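Local coordinates for GTP pyrophosphokinase YjbM (Bacillus subtilis, PDB 5DEC), which synthesises the alarmone (p)ppGpp by transferring pyrophosphate from ATP to GDP or GTP, working as a cooperative, allosterically regulated homotetramer, at residues Arg15-Val18 and Pro19-Gln22; Ile93-Val96 and Lys97-Phe101; Ile172-Lys175 and Val176-Arg179. All coordinates share one frame; numbering follows the deposited sequence.

Contact 1: Arg15-Val18 and Pro19-Gln22; sequences RFLV and PYRQ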
loop_
_atom_site.group_PDB
_atom_site.type_symbol
_atom_site.label_atom_id
_atom_site.label_comp_id
_atom_site.label_asym_id
_atom_site.label_seq_id
_atom_site.Cartn_x
_atom_site.Cartn_y
_atom_site.Cartn_z
ATOM N N ARG B 15 -16.415 -10.252 12.510
ATOM C CA ARG B 15 -17.500 -9.493 11.916
ATOM C C ARG B 15 -17.756 -8.217 12.734
ATOM O O ARG B 15 -18.086 -7.176 12.171
ATOM C CB ARG B 15 -18.762 -10.374 11.795
ATOM C CG ARG B 15 -20.081 -9.753 12.226
ATOM C CD ARG B 15 -21.173 -10.827 12.379
ATOM N NE ARG B 15 -21.269 -11.685 11.194
ATOM C CZ ARG B 15 -21.243 -13.016 11.216
ATOM N NH1 ARG B 15 -21.147 -13.668 12.371
ATOM N NH2 ARG B 15 -21.324 -13.698 10.080
ATOM N N PHE B 16 -17.571 -8.297 14.051
ATOM C CA PHE B 16 -17.702 -7.139 14.946
ATOM C C PHE B 16 -16.621 -6.082 14.686
ATOM O O PHE B 16 -16.846 -4.889 14.858
ATOM C CB PHE B 16 -17.622 -7.599 16.406
ATOM C CG PHE B 16 -17.521 -6.475 17.415
ATOM C CD1 PHE B 16 -18.632 -5.715 17.745
ATOM C CD2 PHE B 16 -16.322 -6.210 18.060
ATOM C CE1 PHE B 16 -18.539 -4.692 18.673
ATOM C CE2 PHE B 16 -16.225 -5.192 18.991
ATOM C CZ PHE B 16 -17.336 -4.434 19.297
ATOM N N LEU B 17 -15.441 -6.532 14.293
ATOM C CA LEU B 17 -14.298 -5.641 14.156
ATOM C C LEU B 17 -14.181 -5.008 12.774
ATOM O O LEU B 17 -13.419 -4.054 12.586
ATOM C CB LEU B 17 -13.017 -6.405 14.478
ATOM C CG LEU B 17 -12.890 -6.885 15.926
ATOM C CD1 LEU B 17 -11.595 -7.647 16.091
ATOM C CD2 LEU B 17 -12.928 -5.712 16.904
ATOM N N VAL B 18 -14.929 -5.543 11.810
ATOM C CA VAL B 18 -14.875 -5.045 10.433
ATOM C C VAL B 18 -15.070 -3.518 10.344
ATOM O O VAL B 18 -14.255 -2.836 9.717
ATOM C CB VAL B 18 -15.918 -5.746 9.531
ATOM C CG1 VAL B 18 -16.124 -4.956 8.268
ATOM C CG2 VAL B 18 -15.475 -7.167 9.194
ATOM N N PRO B 19 -16.117 -2.968 10.989
ATOM C CA PRO B 19 -16.257 -1.506 10.897
ATOM C C PRO B 19 -15.091 -0.746 11.530
ATOM O O PRO B 19 -14.744 0.337 11.056
ATOM C CB PRO B 19 -17.536 -1.211 11.684
ATOM C CG PRO B 19 -18.233 -2.516 11.814
ATOM C CD PRO B 19 -17.188 -3.564 11.808
ATOM N N TYR B 20 -14.528 -1.290 12.606
ATOM C CA TYR B 20 -13.409 -0.635 13.277
ATOM C C TYR B 20 -12.205 -0.590 12.360
ATOM O O TYR B 20 -11.515 0.432 12.273
ATOM C CB TYR B 20 -13.054 -1.357 14.579
ATOM C CG TYR B 20 -14.106 -1.169 15.634
ATOM C CD1 TYR B 20 -14.087 -0.056 16.472
ATOM C CD2 TYR B 20 -15.153 -2.082 15.773
ATOM C CE1 TYR B 20 -15.057 0.127 17.439
ATOM C CE2 TYR B 20 -16.121 -1.906 16.736
ATOM C CZ TYR B 20 -16.074 -0.802 17.563
ATOM O OH TYR B 20 -17.046 -0.626 18.515
ATOM N N ARG B 21 -11.931 -1.703 11.682
ATOM C CA ARG B 21 -10.826 -1.740 10.726
ATOM C C ARG B 21 -11.004 -0.764 9.574
ATOM O O ARG B 21 -10.040 -0.127 9.129
ATOM C CB ARG B 21 -10.631 -3.152 10.166
ATOM C CG ARG B 21 -10.104 -4.117 11.184
ATOM C CD ARG B 21 -9.711 -5.444 10.562
ATOM N NE ARG B 21 -9.393 -6.381 11.628
ATOM C CZ ARG B 21 -10.174 -7.384 12.003
ATOM N NH1 ARG B 21 -11.328 -7.608 11.384
ATOM N NH2 ARG B 21 -9.791 -8.173 12.999
ATOM N N GLN B 22 -12.226 -0.669 9.064
ATOM C CA GLN B 22 -12.498 0.232 7.948
ATOM C C GLN B 22 -12.384 1.701 8.414
ATOM O O GLN B 22 -11.842 2.545 7.710
ATOM C CB GLN B 22 -13.881 -0.067 7.346
ATOM C CG GLN B 22 -14.267 0.819 6.136
ATOM C CD GLN B 22 -13.359 0.651 4.930
ATOM O OE1 GLN B 22 -12.721 -0.387 4.754
ATOM N NE2 GLN B 22 -13.306 1.672 4.081
#
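Phe16 and Tyr20 meet obliquely, one helical turn apart. Tyr20 CE2 sits over one face of the Phe16 ring, offset toward its rim, 3.8 Å from Phe16 CZ. The ring planes make 47°. Phe16 has CG anti to the backbone N (chi1 171°), which carries its ring toward Tyr20. The Tyr20 ring also turns its edge to the backbone: Phe16 O is 3.4 Å from Tyr20 CD2. On another side Arg21 runs extended, and Leu17 CB lies over one face of its guanidinium. Leu17 CD1 is 3.6 Å from Arg21 NH2. That nitrogen has its salt bridge with Glu14.

All of this lies in helix 11-38, kinked at Pro19, whose N has no hydrogen to give. The i to i+4 pattern resumes with Arg21 N to Leu17 O at 2.9 Å and Gln22 N to Val18 O at 3.0 Å. Val18 CB presses on Pro19 CD at a tight 3.4 Å. Beyond this shell, Leu17 packs on Val57 and Ile60 of helix 57-66. Tyr20 and Arg21 pack on Val54, a residue of the ATP and product sites. Gln22 NE2 bonds to Glu26 and to the O atom of Val29 of the second subunit, a residue of the allosteric activator site.

Contact 2: Ile93-Val96 and Lys97-Phe101; sequences IQIV and KEMLF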
loop_
_atom_site.group_PDB
_atom_site.type_symbol
_atom_site.label_atom_id
_atom_site.label_comp_id
_atom_site.label_asym_id
_atom_site.label_seq_id
_atom_site.Cartn_x
_atom_site.Cartn_y
_atom_site.Cartn_z
ATOM N N ILE B 93 2.284 19.447 18.046
ATOM C CA ILE B 93 1.153 18.731 18.625
ATOM C C ILE B 93 -0.084 19.631 18.739
ATOM O O ILE B 93 -1.175 19.236 18.358
ATOM C CB ILE B 93 1.528 18.136 19.983
ATOM C CG1 ILE B 93 2.574 17.047 19.760
ATOM C CG2 ILE B 93 0.313 17.527 20.677
ATOM C CD1 ILE B 93 3.144 16.491 21.016
ATOM N N GLN B 94 0.107 20.861 19.203
ATOM C CA GLN B 94 -0.994 21.805 19.315
ATOM C C GLN B 94 -1.565 22.114 17.931
ATOM O O GLN B 94 -2.771 22.273 17.782
ATOM C CB GLN B 94 -0.531 23.091 20.018
ATOM C CG GLN B 94 -1.639 24.119 20.239
ATOM C CD GLN B 94 -2.766 23.601 21.116
ATOM O OE1 GLN B 94 -2.554 22.777 22.008
ATOM N NE2 GLN B 94 -3.981 24.077 20.854
ATOM N N ILE B 95 -0.695 22.185 16.926
ATOM C CA ILE B 95 -1.126 22.443 15.562
ATOM C C ILE B 95 -2.007 21.309 15.040
ATOM O O ILE B 95 -3.085 21.558 14.506
ATOM C CB ILE B 95 0.092 22.641 14.628
ATOM C CG1 ILE B 95 0.809 23.955 14.981
ATOM C CG2 ILE B 95 -0.340 22.656 13.172
ATOM C CD1 ILE B 95 2.086 24.186 14.219
ATOM N N VAL B 96 -1.588 20.065 15.261
ATOM C CA VAL B 96 -2.364 18.917 14.803
ATOM C C VAL B 96 -3.695 18.852 15.548
ATOM O O VAL B 96 -4.757 18.618 14.938
ATOM C CB VAL B 96 -1.587 17.580 14.982
ATOM C CG1 VAL B 96 -2.477 16.393 14.652
ATOM C CG2 VAL B 96 -0.333 17.569 14.113
ATOM N N LYS B 97 -3.643 19.078 16.851
ATOM C CA LYS B 97 -4.850 19.128 17.672
ATOM C C LYS B 97 -5.880 20.081 17.082
ATOM O O LYS B 97 -7.063 19.752 16.965
ATOM C CB LYS B 97 -4.521 19.589 19.090
ATOM C CG LYS B 97 -4.002 18.532 20.031
ATOM C CD LYS B 97 -3.619 19.162 21.375
ATOM C CE LYS B 97 -4.744 20.022 21.929
ATOM N NZ LYS B 97 -4.379 20.631 23.244
ATOM N N GLU B 98 -5.429 21.282 16.742
ATOM C CA GLU B 98 -6.333 22.286 16.204
ATOM C C GLU B 98 -6.868 21.897 14.847
ATOM O O GLU B 98 -8.038 22.159 14.545
ATOM C CB GLU B 98 -5.637 23.646 16.168
ATOM C CG GLU B 98 -5.518 24.199 17.568
ATOM C CD GLU B 98 -4.657 25.446 17.670
ATOM O OE1 GLU B 98 -4.053 25.851 16.650
ATOM O OE2 GLU B 98 -4.610 26.030 18.777
ATOM N N MET B 99 -6.037 21.267 14.022
ATOM C CA MET B 99 -6.538 20.740 12.767
ATOM C C MET B 99 -7.645 19.720 13.008
ATOM O O MET B 99 -8.678 19.753 12.328
ATOM C CB MET B 99 -5.406 20.082 11.945
ATOM C CG MET B 99 -4.457 21.101 11.347
ATOM S SD MET B 99 -3.212 20.355 10.279
ATOM C CE MET B 99 -2.283 19.360 11.424
ATOM N N LEU B 100 -7.443 18.817 13.968
ATOM C CA LEU B 100 -8.421 17.746 14.193
ATOM C C LEU B 100 -9.737 18.318 14.724
ATOM O O LEU B 100 -10.817 17.868 14.348
ATOM C CB LEU B 100 -7.880 16.693 15.166
ATOM C CG LEU B 100 -6.648 15.911 14.657
ATOM C CD1 LEU B 100 -6.175 14.915 15.679
ATOM C CD2 LEU B 100 -6.986 15.171 13.391
ATOM N N PHE B 101 -9.639 19.312 15.596
ATOM C CA PHE B 101 -10.838 19.933 16.148
ATOM C C PHE B 101 -11.673 20.641 15.074
ATOM O O PHE B 101 -12.893 20.756 15.206
ATOM C CB PHE B 101 -10.443 20.903 17.260
ATOM C CG PHE B 101 -10.296 20.239 18.607
ATOM C CD1 PHE B 101 -11.416 19.882 19.340
ATOM C CD2 PHE B 101 -9.055 19.974 19.138
ATOM C CE1 PHE B 101 -11.296 19.272 20.578
ATOM C CE2 PHE B 101 -8.922 19.365 20.378
ATOM C CZ PHE B 101 -10.045 19.012 21.096
#
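Val96 and Leu100 lie side by side on the buried face of helix 90-102, which packs against the mixed sheet of the synthetase domain. Their side chains point the same way, with Val96 CG1 4.1 Å from Leu100 CD1. Both reach Ile85 of strand 81-87, and Val96 also touches Ile149 of strand 139-151. Met99 comes across Val96 at a slant. Its chain bends at the sulfur (chi3 -65°), which brings Met99 CE back to 3.8 Å from Val96 CG2. Met99 also packs on Pro46 and on Val137 of the second subunit.

The other side is more exposed and held by polar contacts, though the Lys97 chain still packs on Ile149 and Tyr126. Here the Gln94 amide links two charged residues of opposite sign. Gln94 has CG anti to its backbone N and then bends at chi2 (61°), which places the amide between Lys97 and Glu98. Gln94 OE1 accepts from Lys97 NZ at 3.1 Å, while the amide nitrogen NE2 donates to Glu98. Both amide atoms are thus used, which should favour one rotation of the group. The amide and carboxylate planes stand 83° apart. Gln94 NE2 reaches Glu98 OE2 at 2.9 Å, with the acceptor in the amide plane but the donor above the carboxylate plane.

Contact 3: Ile172-Lys175 and Val176-Arg179; sequences IPEK and VKLR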
loop_
_atom_site.group_PDB
_atom_site.type_symbol
_atom_site.label_atom_id
_atom_site.label_comp_id
_atom_site.label_asym_id
_atom_site.label_seq_id
_atom_site.Cartn_x
_atom_site.Cartn_y
_atom_site.Cartn_z
ATOM N N ILE B 172 7.575 -4.601 36.181
ATOM C CA ILE B 172 8.933 -4.316 35.769
ATOM C C ILE B 172 9.793 -4.201 37.022
ATOM O O ILE B 172 9.448 -3.440 37.920
ATOM C CB ILE B 172 8.989 -3.002 34.923
ATOM C CG1 ILE B 172 8.123 -3.144 33.666
ATOM C CG2 ILE B 172 10.403 -2.691 34.497
ATOM C CD1 ILE B 172 7.964 -1.817 32.885
ATOM N N PRO B 173 10.937 -4.913 37.060
ATOM C CA PRO B 173 11.810 -4.895 38.232
ATOM C C PRO B 173 12.319 -3.492 38.468
ATOM O O PRO B 173 12.459 -2.721 37.525
ATOM C CB PRO B 173 12.949 -5.852 37.856
ATOM C CG PRO B 173 12.408 -6.694 36.773
ATOM C CD PRO B 173 11.445 -5.810 36.010
ATOM N N GLU B 174 12.609 -3.168 39.716
ATOM C CA GLU B 174 12.868 -1.785 40.057
ATOM C C GLU B 174 14.115 -1.255 39.358
ATOM O O GLU B 174 14.136 -0.096 38.978
ATOM C CB GLU B 174 13.005 -1.628 41.584
ATOM C CG GLU B 174 12.539 -0.262 42.079
ATOM C CD GLU B 174 11.022 -0.086 41.936
ATOM O OE1 GLU B 174 10.286 -1.101 41.942
ATOM O OE2 GLU B 174 10.567 1.069 41.786
ATOM N N LYS B 175 15.114 -2.110 39.119
ATOM C CA LYS B 175 16.345 -1.651 38.477
ATOM C C LYS B 175 16.058 -1.212 37.042
ATOM O O LYS B 175 16.600 -0.212 36.541
ATOM C CB LYS B 175 17.389 -2.776 38.426
ATOM C CG LYS B 175 18.408 -2.852 39.557
ATOM C CD LYS B 175 19.519 -3.823 39.143
ATOM C CE LYS B 175 20.106 -4.587 40.309
ATOM N NZ LYS B 175 20.810 -3.705 41.276
ATOM N N VAL B 176 15.131 -1.912 36.406
ATOM C CA VAL B 176 14.793 -1.573 35.029
ATOM C C VAL B 176 13.852 -0.388 35.014
ATOM O O VAL B 176 13.963 0.492 34.157
ATOM C CB VAL B 176 14.147 -2.779 34.281
ATOM C CG1 VAL B 176 13.669 -2.347 32.899
ATOM C CG2 VAL B 176 15.151 -3.915 34.132
ATOM N N LYS B 177 12.921 -0.355 35.959
ATOM C CA LYS B 177 11.985 0.752 36.056
ATOM C C LYS B 177 12.647 2.095 36.357
ATOM O O LYS B 177 12.218 3.119 35.838
ATOM C CB LYS B 177 10.941 0.462 37.135
ATOM C CG LYS B 177 9.793 1.455 37.122
ATOM C CD LYS B 177 8.729 1.138 38.166
ATOM C CE LYS B 177 8.183 -0.266 37.973
ATOM N NZ LYS B 177 7.358 -0.706 39.134
ATOM N N LEU B 178 13.680 2.094 37.205
ATOM C CA LEU B 178 14.437 3.316 37.476
ATOM C C LEU B 178 15.065 3.856 36.184
ATOM O O LEU B 178 14.982 5.050 35.887
ATOM C CB LEU B 178 15.514 3.057 38.539
ATOM C CG LEU B 178 14.980 2.796 39.952
ATOM C CD1 LEU B 178 16.109 2.594 40.981
ATOM C CD2 LEU B 178 14.025 3.911 40.387
ATOM N N ARG B 179 15.672 2.968 35.408
ATOM C CA ARG B 179 16.293 3.354 34.130
ATOM C C ARG B 179 15.295 3.811 33.069
ATOM O O ARG B 179 15.574 4.730 32.280
ATOM C CB ARG B 179 17.111 2.179 33.636
ATOM C CG ARG B 179 18.352 2.011 34.553
ATOM C CD ARG B 179 19.206 0.803 34.184
ATOM N NE ARG B 179 20.582 0.951 34.653
ATOM C CZ ARG B 179 21.034 0.551 35.831
ATOM N NH1 ARG B 179 20.203 0.029 36.726
ATOM N NH2 ARG B 179 22.316 0.733 36.137
HETATM O O HOH W 1 8.908 -2.772 40.337
HETATM O O HOH W 2 6.081 -2.591 36.691
#
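Lys177 reaches back toward Ile172 and Glu174 at the start of helix 174-202, where Pro173 is the N-cap residue. Its CG is anti to the backbone N (chi1 -170°), and a bend at chi3 turns the tip toward the loop before the helix. Lys177 CE comes within 3.4 Å of Ile172 O. The ammonium group and the Glu174 carboxylate are too far apart for a salt bridge. A water joins them instead: it accepts from Lys177 NZ and donates to Glu174 OE1 and Ile172 O. It thus ties the first turn to the incoming backbone. Pro173 O receives Lys177 N at 2.9 Å and, more weakly, Val176 N. Glu174 O takes Leu178 N.

Lys175 and Arg179 face the third subunit. Lys175 CB lies 3.2 Å from Val176 N, and Lys175 packs on Glu200 of the third subunit. Arg179 turns the edge of its guanidinium to Lys175 O, near the plane of the group. Arg179 NH1 makes a salt bridge with the same Glu200.

Val176 also touches that glutamate. Ile172 and Val176 cross at about a right angle, and both pack on Leu164 of helix 152-167. There Ile172 CG2 meets Val176 CG1 at 3.7 Å.

From the N terminus the chain meets contact 1 in helix 11-38, contact 2 in helix 90-102 and contact 3 at the start of helix 174-202. Contacts 1 and 2 join neighbouring turns of one helix; contact 3 joins the loop before helix 174-202 to its first turn. None closes a long loop. They run in series, without nesting or crossing. No two touch: nearest atoms are about 15 Å apart for contacts 1 and 2, and about 20 Å for contacts 2 and 3, which lie on opposite sides of the chain's centre. Contact 1 and contact 2 both pack onto the sheet and reach the second subunit. Contact 3 packs on helix 152-167 and reaches the third subunit.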